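PDB 5L2L: Nab2p from Saccharomyces cerevisiae YJM1574, which binds the poly(A) tails of mRNAs through CCCH zinc fingers, protecting them from exosomal degradation and helping to control tail length and nuclear export. Local coordinates for residues G1-T13 against C37-E50. Sequence-based numbering, arbitrary orientation.
Sequences GSEKSLEQCKFGT and CTRIDCLFGHPINE. Unlike the reference sequence in segment 1-13: Gly1 (reference Pro), Ser2 (reference Val). With ZN (zinc ion), chain T; ZN (zinc ion), chain V; ZN (zinc ion), chain S; nucleotides of chain H.
A zinc ligand of one finger is held from behind by the finger before it: His46 binds zinc through NE2, while its other ring nitrogen, ND1, donates to Gln8 OE1 at 2.8 Å. The oxygen lies near the ring plane, although the amide is turned 40° against it. Gln8 gets there with CG anti to its backbone N (chi1 -161°) and a bend at chi2, which also leaves NE2 to a water shared with the carbonyls of Cys42 and Phe44. With an alanine here, His46 ND1 would probably lose its acceptor and the imidazole be less firmly fixed in rotation at the metal. To one side, Leu6 CD2 rests on the Thr38 backbone and on Ile40 CD1 (3.8 Å). To the other, Ile48 CD1 sits against Lys10 CA, and Lys10 NZ meets Glu50 OE1 at 3.0 Å; both charged ends also bond to adenine bases of the RNA. Asn49 ND2 reaches the anti side of Glu7 OE2 at 2.6 Å. Neither segment forms a regular helix or strand; the contact joins fingers 5 and 6 loop to loop. Arg23 of finger 5 ties the two segments together, bonding to the carbonyls of Leu6 and Arg39.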
ATOM      1  N   GLY F   1     -13.133  25.826 -12.433  1.00 21.24           N
ATOM      2  CA  GLY F   1     -11.909  25.636 -11.688  1.00 20.69           C
ATOM      3  C   GLY F   1     -11.327  24.253 -11.838  1.00 20.59           C
ATOM      4  O   GLY F   1     -11.857  23.427 -12.584  1.00 20.86           O
ATOM      5  N   SER F   2     -10.231  23.991 -11.134  1.00 22.04           N
ATOM      6  CA  SER F   2      -9.560  22.710 -11.298  1.00 23.76           C
ATOM      7  C   SER F   2     -10.340  21.596 -10.607  1.00 22.82           C
ATOM      8  O   SER F   2     -11.264  21.838  -9.819  1.00 23.24           O
ATOM      9  CB  SER F   2      -8.141  22.776 -10.748  1.00 27.25           C
ATOM     10  OG  SER F   2      -8.085  22.373  -9.408  1.00 27.20           O
ATOM     11  N   GLU F   3      -9.949  20.355 -10.925  1.00 22.71           N
ATOM     12  CA  GLU F   3     -10.595  19.169 -10.369  1.00 24.87           C
ATOM     13  C   GLU F   3     -10.288  18.962  -8.889  1.00 24.38           C
ATOM     14  O   GLU F   3     -10.966  18.151  -8.235  1.00 26.57           O
ATOM     15  CB  GLU F   3     -10.157  17.912 -11.138  1.00 30.71           C
ATOM     16  CG  GLU F   3     -10.975  17.590 -12.369  1.00 34.64           C
ATOM     17  CD  GLU F   3     -10.307  16.533 -13.234  1.00 35.98           C
ATOM     18  OE1 GLU F   3      -9.213  16.816 -13.789  1.00 35.79           O
ATOM     19  OE2 GLU F   3     -10.867  15.419 -13.338  1.00 33.80           O
ATOM     20  N   LYS F   4      -9.272  19.632  -8.354  1.00 22.05           N
ATOM     21  CA  LYS F   4      -8.852  19.387  -6.981  1.00 23.20           C
ATOM     22  C   LYS F   4      -9.905  19.903  -6.003  1.00 22.48           C
ATOM     23  O   LYS F   4     -10.515  20.954  -6.227  1.00 23.65           O
ATOM     24  CB  LYS F   4      -7.509  20.069  -6.707  1.00 25.35           C
ATOM     25  CG  LYS F   4      -6.349  19.614  -7.589  1.00 29.39           C
ATOM     26  CD  LYS F   4      -5.895  18.215  -7.248  1.00 32.46           C
ATOM     27  CE  LYS F   4      -4.598  17.863  -7.970  1.00 36.45           C
ATOM     28  NZ  LYS F   4      -4.201  16.426  -7.782  1.00 40.75           N
ATOM     29  N   SER F   5     -10.112  19.156  -4.914  1.00 21.67           N
ATOM     30  CA  SER F   5     -11.080  19.498  -3.879  1.00 21.63           C
ATOM     31  C   SER F   5     -10.390  19.858  -2.564  1.00 20.90           C
ATOM     32  O   SER F   5      -9.341  19.303  -2.213  1.00 21.39           O
ATOM     33  CB  SER F   5     -12.052  18.335  -3.629  1.00 23.46           C
ATOM     34  OG  SER F   5     -12.893  18.603  -2.507  1.00 23.99           O
ATOM     35  N   LEU F   6     -11.003  20.797  -1.827  1.00 21.67           N
ATOM     36  CA  LEU F   6     -10.549  21.120  -0.477  1.00 21.01           C
ATOM     37  C   LEU F   6     -10.913  20.041   0.552  1.00 20.49           C
ATOM     38  O   LEU F   6     -10.343  20.028   1.644  1.00 21.34           O
ATOM     39  CB  LEU F   6     -11.134  22.466  -0.036  1.00 22.18           C
ATOM     40  CG  LEU F   6     -10.573  23.721  -0.702  1.00 22.61           C
ATOM     41  CD1 LEU F   6     -11.400  24.935  -0.352  1.00 24.18           C
ATOM     42  CD2 LEU F   6      -9.121  23.967  -0.323  1.00 23.13           C
ATOM     43  N   GLU F   7     -11.836  19.141   0.238  1.00 20.47           N
ATOM     44  CA  GLU F   7     -12.185  18.089   1.184  1.00 21.94           C
ATOM     45  C   GLU F   7     -10.966  17.234   1.520  1.00 20.03           C
ATOM     46  O   GLU F   7     -10.118  16.961   0.664  1.00 19.93           O
ATOM     47  CB  GLU F   7     -13.291  17.211   0.616  1.00 25.89           C
ATOM     48  CG  GLU F   7     -14.631  17.894   0.581  1.00 33.54           C
ATOM     49  CD  GLU F   7     -15.775  16.909   0.715  1.00 41.99           C
ATOM     50  OE1 GLU F   7     -15.946  16.071  -0.199  1.00 43.41           O
ATOM     51  OE2 GLU F   7     -16.484  16.959   1.749  1.00 46.97           O
ATOM     52  N   GLN F   8     -10.890  16.814   2.782  1.00 19.28           N
ATOM     53  CA  GLN F   8      -9.737  16.076   3.289  1.00 18.86           C
ATOM     54  C   GLN F   8      -9.755  14.600   2.881  1.00 18.26           C
ATOM     55  O   GLN F   8     -10.746  13.902   3.107  1.00 19.13           O
ATOM     56  CB  GLN F   8      -9.711  16.163   4.818  1.00 18.88           C
ATOM     57  CG  GLN F   8      -8.363  15.842   5.412  1.00 19.55           C
ATOM     58  CD  GLN F   8      -7.363  16.952   5.137  1.00 21.63           C
ATOM     59  OE1 GLN F   8      -7.743  18.112   4.962  1.00 23.94           O
ATOM     60  NE2 GLN F   8      -6.101  16.605   5.064  1.00 22.79           N
ATOM     61  N   CYS F   9      -8.637  14.114   2.318  1.00 16.60           N
ATOM     62  CA  CYS F   9      -8.477  12.679   2.065  1.00 16.96           C
ATOM     63  C   CYS F   9      -8.396  11.912   3.378  1.00 17.24           C
ATOM     64  O   CYS F   9      -7.554  12.218   4.222  1.00 18.18           O
ATOM     65  CB  CYS F   9      -7.210  12.400   1.261  1.00 19.50           C
ATOM     66  SG  CYS F   9      -7.029  10.619   0.868  1.00 19.38           S
ATOM     67  N   LYS F  10      -9.243  10.881   3.538  1.00 17.67           N
ATOM     68  CA  LYS F  10      -9.264  10.144   4.801  1.00 19.16           C
ATOM     69  C   LYS F  10      -8.062   9.224   4.994  1.00 18.12           C
ATOM     70  O   LYS F  10      -7.856   8.754   6.123  1.00 20.36           O
ATOM     71  CB  LYS F  10     -10.562   9.332   4.938  1.00 21.01           C
ATOM     72  CG  LYS F  10     -10.728   8.186   3.939  1.00 22.85           C
ATOM     73  CD  LYS F  10     -12.095   7.482   4.049  1.00 25.44           C
ATOM     74  CE  LYS F  10     -12.145   6.628   5.285  1.00 26.17           C
ATOM     75  NZ  LYS F  10     -13.460   5.916   5.514  1.00 25.83           N
ATOM     76  N   PHE F  11      -7.254   8.978   3.947  1.00 17.89           N
ATOM     77  CA  PHE F  11      -6.103   8.086   4.024  1.00 17.79           C
ATOM     78  C   PHE F  11      -4.776   8.815   4.237  1.00 18.22           C
ATOM     79  O   PHE F  11      -3.776   8.164   4.552  1.00 20.21           O
ATOM     80  CB  PHE F  11      -6.042   7.220   2.756  1.00 19.64           C
ATOM     81  CG  PHE F  11      -7.313   6.442   2.525  1.00 19.15           C
ATOM     82  CD1 PHE F  11      -7.668   5.410   3.383  1.00 19.32           C
ATOM     83  CD2 PHE F  11      -8.184   6.783   1.505  1.00 20.54           C
ATOM     84  CE1 PHE F  11      -8.873   4.722   3.210  1.00 20.21           C
ATOM     85  CE2 PHE F  11      -9.373   6.096   1.325  1.00 20.92           C
ATOM     86  CZ  PHE F  11      -9.717   5.067   2.176  1.00 20.02           C
ATOM     87  N   GLY F  12      -4.738  10.136   4.066  1.00 20.11           N
ATOM     88  CA  GLY F  12      -3.535  10.894   4.396  1.00 20.67           C
ATOM     89  C   GLY F  12      -2.309  10.428   3.637  1.00 19.52           C
ATOM     90  O   GLY F  12      -2.329  10.237   2.409  1.00 20.64           O
ATOM     91  N   THR F  13      -1.202  10.268   4.372  1.00 18.52           N
ATOM     92  CA  THR F  13       0.050   9.846   3.764  1.00 19.76           C
ATOM     93  C   THR F  13       0.017   8.398   3.296  1.00 19.39           C
ATOM     94  O   THR F  13       0.963   7.968   2.637  1.00 21.19           O
ATOM     95  CB  THR F  13       1.215  10.016   4.749  1.00 20.77           C
ATOM     96  OG1 THR F  13       0.938   9.265   5.937  1.00 22.63           O
ATOM     97  CG2 THR F  13       1.415  11.485   5.107  1.00 22.78           C
ATOM     98  N   CYS F  37     -10.067  26.654   5.993  1.00 29.49           N
ATOM     99  CA  CYS F  37      -8.842  26.798   5.203  1.00 27.28           C
ATOM    100  C   CYS F  37      -9.124  26.583   3.719  1.00 26.41           C
ATOM    101  O   CYS F  37      -9.702  25.557   3.337  1.00 27.90           O
ATOM    102  CB  CYS F  37      -7.784  25.797   5.673  1.00 26.39           C
ATOM    103  SG  CYS F  37      -6.202  25.948   4.789  1.00 24.62           S
ATOM    104  N   THR F  38      -8.700  27.537   2.874  1.00 26.07           N
ATOM    105  CA  THR F  38      -8.902  27.429   1.431  1.00 27.27           C
ATOM    106  C   THR F  38      -7.607  27.260   0.627  1.00 25.82           C
ATOM    107  O   THR F  38      -7.637  27.405  -0.602  1.00 27.26           O
ATOM    108  CB  THR F  38      -9.653  28.653   0.901  1.00 31.09           C
ATOM    109  OG1 THR F  38      -8.948  29.840   1.267  1.00 32.24           O
ATOM    110  CG2 THR F  38     -11.050  28.716   1.454  1.00 32.70           C
ATOM    111  N   ARG F  39      -6.481  26.959   1.273  1.00 24.64           N
ATOM    112  CA  ARG F  39      -5.223  26.732   0.560  1.00 24.75           C
ATOM    113  C   ARG F  39      -5.179  25.303   0.025  1.00 22.21           C
ATOM    114  O   ARG F  39      -5.161  24.342   0.801  1.00 23.71           O
ATOM    115  CB  ARG F  39      -4.024  27.004   1.473  1.00 24.15           C
ATOM    116  CG  ARG F  39      -2.689  26.665   0.812  1.00 26.52           C
ATOM    117  CD  ARG F  39      -1.453  27.042   1.631  1.00 27.08           C
ATOM    118  NE  ARG F  39      -0.263  26.570   0.935  1.00 26.44           N
ATOM    119  CZ  ARG F  39       0.995  26.923   1.194  1.00 27.23           C
ATOM    120  NH1 ARG F  39       1.292  27.785   2.166  1.00 28.29           N
ATOM    121  NH2 ARG F  39       1.962  26.402   0.447  1.00 28.86           N
ATOM    122  N   ILE F  40      -5.117  25.149  -1.301  1.00 21.67           N
ATOM    123  CA  ILE F  40      -5.411  23.827  -1.870  1.00 21.81           C
ATOM    124  C   ILE F  40      -4.299  22.804  -1.571  1.00 22.49           C
ATOM    125  O   ILE F  40      -4.572  21.594  -1.462  1.00 22.04           O
ATOM    126  CB  ILE F  40      -5.705  23.966  -3.383  1.00 23.57           C
ATOM    127  CG1 ILE F  40      -6.292  22.667  -3.964  1.00 24.21           C
ATOM    128  CG2 ILE F  40      -4.456  24.370  -4.140  1.00 25.16           C
ATOM    129  CD1 ILE F  40      -7.668  22.258  -3.359  1.00 24.40           C
ATOM    130  N   ASP F  41      -3.053  23.248  -1.396  1.00 23.01           N
ATOM    131  CA  ASP F  41      -1.945  22.346  -1.079  1.00 22.74           C
ATOM    132  C   ASP F  41      -1.552  22.370   0.408  1.00 23.47           C
ATOM    133  O   ASP F  41      -0.453  21.915   0.758  1.00 23.46           O
ATOM    134  CB  ASP F  41      -0.728  22.691  -1.941  1.00 27.16           C
ATOM    135  CG  ASP F  41      -0.137  24.047  -1.592  1.00 27.51           C
ATOM    136  OD1 ASP F  41      -0.911  24.961  -1.240  1.00 27.51           O
ATOM    137  OD2 ASP F  41       1.101  24.199  -1.671  1.00 30.01           O
ATOM    138  N   CYS F  42      -2.421  22.870   1.289  1.00 22.36           N
ATOM    139  CA  CYS F  42      -2.102  22.915   2.721  1.00 22.75           C
ATOM    140  C   CYS F  42      -1.788  21.516   3.259  1.00 22.99           C
ATOM    141  O   CYS F  42      -2.524  20.559   2.998  1.00 23.25           O
ATOM    142  CB  CYS F  42      -3.267  23.531   3.503  1.00 23.32           C
ATOM    143  SG  CYS F  42      -2.935  23.811   5.277  1.00 22.79           S
ATOM    144  N   LEU F  43      -0.696  21.397   4.021  1.00 21.47           N
ATOM    145  CA  LEU F  43      -0.247  20.099   4.522  1.00 20.77           C
ATOM    146  C   LEU F  43      -0.708  19.789   5.944  1.00 19.86           C
ATOM    147  O   LEU F  43      -0.414  18.697   6.448  1.00 19.50           O
ATOM    148  CB  LEU F  43       1.289  20.001   4.444  1.00 21.70           C
ATOM    149  CG  LEU F  43       2.196  20.952   5.225  1.00 23.79           C
ATOM    150  CD1 LEU F  43       2.266  20.601   6.732  1.00 23.54           C
ATOM    151  CD2 LEU F  43       3.592  20.904   4.597  1.00 25.71           C
ATOM    152  N   PHE F  44      -1.403  20.711   6.601  1.00 19.57           N
ATOM    153  CA  PHE F  44      -1.864  20.514   7.972  1.00 19.72           C
ATOM    154  C   PHE F  44      -3.237  19.830   7.984  1.00 19.74           C
ATOM    155  O   PHE F  44      -3.923  19.745   6.970  1.00 21.99           O
ATOM    156  CB  PHE F  44      -1.883  21.866   8.703  1.00 21.91           C
ATOM    157  CG  PHE F  44      -0.500  22.459   8.871  1.00 22.31           C
ATOM    158  CD1 PHE F  44       0.302  22.098   9.948  1.00 23.75           C
ATOM    159  CD2 PHE F  44       0.022  23.340   7.925  1.00 22.94           C
ATOM    160  CE1 PHE F  44       1.592  22.615  10.084  1.00 24.95           C
ATOM    161  CE2 PHE F  44       1.297  23.848   8.064  1.00 23.90           C
ATOM    162  CZ  PHE F  44       2.079  23.492   9.146  1.00 24.30           C
ATOM    163  N   GLY F  45      -3.622  19.317   9.152  1.00 21.36           N
ATOM    164  CA  GLY F  45      -4.862  18.532   9.255  1.00 20.50           C
ATOM    165  C   GLY F  45      -6.121  19.397   9.295  1.00 21.88           C
ATOM    166  O   GLY F  45      -6.169  20.433   9.959  1.00 24.87           O
ATOM    167  N   HIS F  46      -7.146  18.952   8.571  1.00 20.70           N
ATOM    168  CA  HIS F  46      -8.468  19.566   8.557  1.00 20.51           C
ATOM    169  C   HIS F  46      -9.528  18.500   8.815  1.00 19.41           C
ATOM    170  O   HIS F  46      -9.310  17.315   8.532  1.00 18.05           O
ATOM    171  CB  HIS F  46      -8.778  20.267   7.216  1.00 20.85           C
ATOM    172  CG  HIS F  46      -7.653  21.107   6.674  1.00 20.44           C
ATOM    173  ND1 HIS F  46      -6.712  20.616   5.795  1.00 20.89           N
ATOM    174  CD2 HIS F  46      -7.326  22.404   6.886  1.00 20.22           C
ATOM    175  CE1 HIS F  46      -5.846  21.571   5.496  1.00 20.96           C
ATOM    176  NE2 HIS F  46      -6.197  22.668   6.144  1.00 20.74           N
ATOM    177  N   PRO F  47     -10.707  18.898   9.310  1.00 20.35           N
ATOM    178  CA  PRO F  47     -11.761  17.914   9.597  1.00 20.27           C
ATOM    179  C   PRO F  47     -12.192  17.116   8.368  1.00 20.16           C
ATOM    180  O   PRO F  47     -12.401  17.669   7.280  1.00 21.60           O
ATOM    181  CB  PRO F  47     -12.916  18.774  10.127  1.00 22.34           C
ATOM    182  CG  PRO F  47     -12.280  20.012  10.650  1.00 22.76           C
ATOM    183  CD  PRO F  47     -11.104  20.256   9.731  1.00 21.73           C
ATOM    184  N   ILE F  48     -12.359  15.780   8.573  1.00 19.80           N
ATOM    185  CA  ILE F  48     -12.922  14.870   7.575  1.00 20.21           C
ATOM    186  C   ILE F  48     -14.434  14.818   7.745  1.00 22.08           C
ATOM    187  O   ILE F  48     -14.941  14.725   8.872  1.00 21.85           O
ATOM    188  CB  ILE F  48     -12.321  13.458   7.716  1.00 20.27           C
ATOM    189  CG1 ILE F  48     -10.801  13.458   7.489  1.00 18.96           C
ATOM    190  CG2 ILE F  48     -13.005  12.487   6.758  1.00 21.31           C
ATOM    191  CD1 ILE F  48     -10.140  12.187   8.036  1.00 19.40           C
ATOM    192  N   ASN F  49     -15.165  14.810   6.629  1.00 24.28           N
ATOM    193  CA  ASN F  49     -16.634  14.828   6.668  1.00 28.26           C
ATOM    194  C   ASN F  49     -17.208  13.405   6.755  1.00 26.13           C
ATOM    195  O   ASN F  49     -17.949  12.941   5.881  1.00 28.48           O
ATOM    196  CB  ASN F  49     -17.175  15.573   5.447  1.00 33.41           C
ATOM    197  CG  ASN F  49     -16.803  17.054   5.449  1.00 39.86           C
ATOM    198  OD1 ASN F  49     -16.772  17.702   6.505  1.00 41.61           O
ATOM    199  ND2 ASN F  49     -16.514  17.596   4.261  1.00 42.43           N
ATOM    200  N   GLU F  50     -16.873  12.718   7.851  1.00 22.03           N
ATOM    201  CA  GLU F  50     -17.320  11.348   8.112  1.00 22.22           C
ATOM    202  C   GLU F  50     -17.246  11.084   9.620  1.00 20.32           C
ATOM    203  O   GLU F  50     -16.314  11.539  10.277  1.00 19.87           O
ATOM    204  CB  GLU F  50     -16.455  10.316   7.350  1.00 22.50           C
ATOM    205  CG  GLU F  50     -16.903   8.862   7.532  1.00 23.68           C
ATOM    206  CD  GLU F  50     -16.048   7.840   6.780  1.00 26.24           C
ATOM    207  OE1 GLU F  50     -15.340   8.208   5.822  1.00 29.54           O
ATOM    208  OE2 GLU F  50     -16.104   6.641   7.140  1.00 26.75           O
TER
HETATM  209 ZN    ZN T 502      -5.032  24.418   6.133  1.00 23.04          ZN
HETATM  210 ZN    ZN V 504     -13.732  24.146 -13.474  0.92 19.17          ZN
HETATM  211 ZN    ZN S 501      -6.024  10.600  -1.258  1.00 17.11          ZN
ATOM    212  P     A H  10       9.116  26.994   4.885  1.00 43.48           P
ATOM    213  OP1   A H  10       9.782  26.960   3.561  1.00 46.65           O
ATOM    214  OP2   A H  10       9.872  27.497   6.060  1.00 46.35           O
ATOM    215  O5'   A H  10       7.765  27.817   4.729  1.00 43.23           O
ATOM    216  C5'   A H  10       7.485  28.959   5.532  1.00 41.83           C
ATOM    217  C4'   A H  10       6.067  28.942   6.046  1.00 40.43           C
ATOM    218  O4'   A H  10       5.200  28.314   5.055  1.00 38.95           O
ATOM    219  C3'   A H  10       5.857  28.164   7.344  1.00 40.42           C
ATOM    220  O3'   A H  10       4.835  28.791   8.124  1.00 44.19           O
ATOM    221  C2'   A H  10       5.355  26.811   6.841  1.00 37.15           C
ATOM    222  O2'   A H  10       4.624  26.067   7.792  1.00 35.43           O
ATOM    223  C1'   A H  10       4.490  27.245   5.664  1.00 36.09           C
ATOM    224  N9    A H  10       4.224  26.204   4.661  1.00 33.00           N
ATOM    225  C8    A H  10       5.107  25.632   3.783  1.00 32.04           C
ATOM    226  N7    A H  10       4.577  24.727   2.998  1.00 31.87           N
ATOM    227  C5    A H  10       3.243  24.674   3.383  1.00 29.38           C
ATOM    228  C6    A H  10       2.146  23.918   2.918  1.00 26.86           C
ATOM    229  N6    A H  10       2.204  23.007   1.939  1.00 25.87           N
ATOM    230  N1    A H  10       0.952  24.118   3.516  1.00 25.80           N
ATOM    231  C2    A H  10       0.870  25.035   4.498  1.00 27.53           C
ATOM    232  N3    A H  10       1.824  25.816   5.006  1.00 28.30           N
ATOM    233  C4    A H  10       3.007  25.585   4.404  1.00 29.77           C
TER
HETATM  234  O   HOH W   1      -4.152  18.763   4.441  1.00 19.10           O
HETATM  235  O   HOH W   2     -13.184  17.418   4.579  1.00 20.87           O
HETATM  236  O   HOH W   3     -13.486  14.772   3.874  1.00 29.83           O
HETATM  237  O   HOH W   4     -14.725  23.197 -11.696  1.00 25.49           O